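Long-range contact in molybdopterin biosynthesis protein MoaB (PDB 3IWT), which probably takes part in molybdenum cofactor biosynthesis, perhaps by binding molybdopterin or a precursor of it: residues G140-Y148 and V169-R177. Numbering follows the deposited sequence.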
# COMPACT_ATOMS: atom_id res chain seq x y z
N GLY A 140 -17.15 6.30 -0.12
CA GLY A 140 -16.14 6.94 -0.92
C GLY A 140 -16.72 7.85 -1.98
O GLY A 140 -17.94 8.03 -2.08
N ILE A 141 -15.81 8.43 -2.76
CA ILE A 141 -16.14 9.43 -3.76
C ILE A 141 -15.50 8.94 -5.06
O ILE A 141 -14.32 8.55 -5.07
CB ILE A 141 -15.54 10.83 -3.37
CG1 ILE A 141 -16.11 11.35 -2.04
CG2 ILE A 141 -15.76 11.85 -4.49
CD1 ILE A 141 -15.13 12.21 -1.23
N ILE A 142 -16.29 8.89 -6.13
CA ILE A 142 -15.77 8.63 -7.49
C ILE A 142 -16.32 9.69 -8.41
O ILE A 142 -17.51 9.80 -8.56
CB ILE A 142 -16.18 7.24 -8.03
CG1 ILE A 142 -15.72 6.15 -7.09
CG2 ILE A 142 -15.59 7.02 -9.47
CD1 ILE A 142 -16.22 4.76 -7.39
N GLY A 143 -15.44 10.47 -9.04
CA GLY A 143 -15.89 11.62 -9.82
C GLY A 143 -16.58 12.58 -8.86
O GLY A 143 -16.02 12.93 -7.83
N LYS A 144 -17.78 12.99 -9.20
CA LYS A 144 -18.55 13.89 -8.35
C LYS A 144 -19.69 13.14 -7.66
O LYS A 144 -20.66 13.75 -7.22
CB LYS A 144 -19.13 15.03 -9.19
CG LYS A 144 -18.07 15.83 -10.00
CD LYS A 144 -16.97 16.44 -9.07
CE LYS A 144 -16.01 17.35 -9.87
NZ LYS A 144 -14.80 16.57 -10.30
N LYS A 145 -19.55 11.83 -7.56
CA LYS A 145 -20.56 10.95 -6.97
C LYS A 145 -20.09 10.33 -5.64
O LYS A 145 -18.92 10.08 -5.45
CB LYS A 145 -20.89 9.85 -7.96
CG LYS A 145 -21.33 10.40 -9.37
CD LYS A 145 -21.97 9.30 -10.19
CE LYS A 145 -22.06 9.67 -11.66
NZ LYS A 145 -22.88 10.89 -11.95
N ILE A 146 -21.04 10.09 -4.75
CA ILE A 146 -20.77 9.48 -3.46
C ILE A 146 -21.22 8.02 -3.55
O ILE A 146 -22.20 7.69 -4.23
CB ILE A 146 -21.55 10.19 -2.33
CG1 ILE A 146 -21.32 11.72 -2.37
CG2 ILE A 146 -21.18 9.60 -0.94
CD1 ILE A 146 -19.84 12.17 -2.51
N VAL A 147 -20.50 7.14 -2.87
CA VAL A 147 -20.83 5.73 -2.88
C VAL A 147 -20.84 5.23 -1.44
O VAL A 147 -19.89 5.48 -0.70
CB VAL A 147 -19.80 4.91 -3.69
CG1 VAL A 147 -20.13 3.41 -3.61
CG2 VAL A 147 -19.68 5.42 -5.17
N TYR A 148 -21.92 4.54 -1.05
CA TYR A 148 -22.03 3.93 0.27
C TYR A 148 -22.19 2.43 0.08
O TYR A 148 -23.09 1.98 -0.63
CB TYR A 148 -23.22 4.47 1.06
CG TYR A 148 -23.14 5.93 1.48
CD1 TYR A 148 -22.50 6.31 2.64
CD2 TYR A 148 -23.76 6.94 0.71
CE1 TYR A 148 -22.45 7.65 3.03
CE2 TYR A 148 -23.70 8.27 1.08
CZ TYR A 148 -23.07 8.63 2.26
OH TYR A 148 -23.03 9.97 2.63
N VAL A 169 -25.52 13.64 3.56
CA VAL A 169 -25.24 13.38 2.16
C VAL A 169 -25.40 14.65 1.29
O VAL A 169 -24.64 14.84 0.34
CB VAL A 169 -26.10 12.20 1.59
CG1 VAL A 169 -27.55 12.59 1.48
CG2 VAL A 169 -25.56 11.72 0.23
N GLY A 170 -26.36 15.50 1.63
CA GLY A 170 -26.54 16.76 0.92
C GLY A 170 -25.30 17.63 0.93
O GLY A 170 -24.82 18.05 -0.12
N HIS A 171 -24.76 17.87 2.12
CA HIS A 171 -23.55 18.69 2.30
C HIS A 171 -22.32 18.04 1.67
O HIS A 171 -21.46 18.72 1.08
CB HIS A 171 -23.28 18.95 3.80
CG HIS A 171 -22.01 19.71 4.06
ND1 HIS A 171 -20.97 19.19 4.81
CD2 HIS A 171 -21.60 20.94 3.64
CE1 HIS A 171 -19.98 20.07 4.84
NE2 HIS A 171 -20.34 21.13 4.15
N LEU A 172 -22.22 16.73 1.76
CA LEU A 172 -21.13 16.00 1.13
C LEU A 172 -21.14 16.11 -0.41
O LEU A 172 -20.09 16.36 -1.03
CB LEU A 172 -21.23 14.54 1.57
CG LEU A 172 -20.15 13.54 1.21
CD1 LEU A 172 -18.71 13.99 1.57
CD2 LEU A 172 -20.54 12.25 1.95
N VAL A 173 -22.30 15.95 -1.03
CA VAL A 173 -22.42 16.16 -2.48
C VAL A 173 -22.03 17.60 -2.89
O VAL A 173 -21.28 17.82 -3.86
CB VAL A 173 -23.85 15.84 -2.99
CG1 VAL A 173 -24.07 16.38 -4.41
CG2 VAL A 173 -24.13 14.35 -2.93
N TYR A 174 -22.57 18.57 -2.15
CA TYR A 174 -22.21 19.98 -2.33
C TYR A 174 -20.67 20.16 -2.28
O TYR A 174 -20.06 20.73 -3.17
CB TYR A 174 -22.89 20.88 -1.27
CG TYR A 174 -22.19 22.22 -1.17
CD1 TYR A 174 -22.49 23.25 -2.05
CD2 TYR A 174 -21.15 22.41 -0.25
CE1 TYR A 174 -21.79 24.45 -2.01
CE2 TYR A 174 -20.44 23.61 -0.19
CZ TYR A 174 -20.76 24.62 -1.08
OH TYR A 174 -20.06 25.81 -1.03
N LEU A 175 -20.08 19.63 -1.21
CA LEU A 175 -18.66 19.81 -0.92
C LEU A 175 -17.77 19.24 -2.03
O LEU A 175 -16.86 19.90 -2.52
CB LEU A 175 -18.36 19.11 0.40
CG LEU A 175 -17.15 19.49 1.23
CD1 LEU A 175 -16.94 20.98 1.29
CD2 LEU A 175 -17.37 18.89 2.62
N VAL A 176 -18.09 18.02 -2.44
CA VAL A 176 -17.36 17.30 -3.49
C VAL A 176 -17.42 18.00 -4.85
O VAL A 176 -16.51 17.87 -5.67
CB VAL A 176 -17.94 15.86 -3.54
CG1 VAL A 176 -17.81 15.24 -4.89
CG2 VAL A 176 -17.29 15.03 -2.43
N ARG A 177 -18.49 18.76 -5.07
CA ARG A 177 -18.71 19.46 -6.31
C ARG A 177 -18.33 20.94 -6.28
O ARG A 177 -18.49 21.63 -7.29
CB ARG A 177 -20.18 19.33 -6.70
CG ARG A 177 -20.52 17.91 -7.00
CD ARG A 177 -21.99 17.71 -7.20
NE ARG A 177 -22.24 16.30 -7.51
CZ ARG A 177 -23.41 15.82 -7.93
NH1 ARG A 177 -24.44 16.63 -8.13
NH2 ARG A 177 -23.52 14.52 -8.18
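The axes of strand 145-148 and helix 169-176, the end of the long helix 154-176, approach to 8.7 Å with their N-to-C directions at 138°, bringing K144 beside R177 and I146 opposite V173. I146 lies against three helix residues, L172, V173 and V176: its CG1 meets V173 CG2 at 3.9 Å, CG2 faces L172 CD2, and CD1 reaches V176 CG2. V176 splits its branches: CG2 also touches I141 CD1 (3.7 Å), while CG1, anti to the backbone N (chi1 152°), lies over the K144 backbone at CA. Further along, V169 CG2 approaches the Y148 ring at its edge, near the ring plane, and L172 CD2 lies 3.4 Å from Y148 OH, a hydroxyl hydrogen-bonded to Y133 OH of the second subunit. Here the C-terminal helix packs on a beta hairpin, whose type II' turn I142-K145 has G143 at positive phi, within the mixed sheet of this MogA/MoaB-type alpha/beta domain. At the hairpin end R177 grips K144 O side-on with two nitrogens: NE (3.0 Å) lies on a carbonyl lone pair, whereas NH2 (3.1 Å) sits 42° above the carbonyl plane. V173 CG1 lies over one guanidinium face, offset toward its rim, and NH2 also forms a salt bridge with D83. A leucine in place of R177 would probably leave K144 O without both of these donors and D83 without this salt-bridge partner.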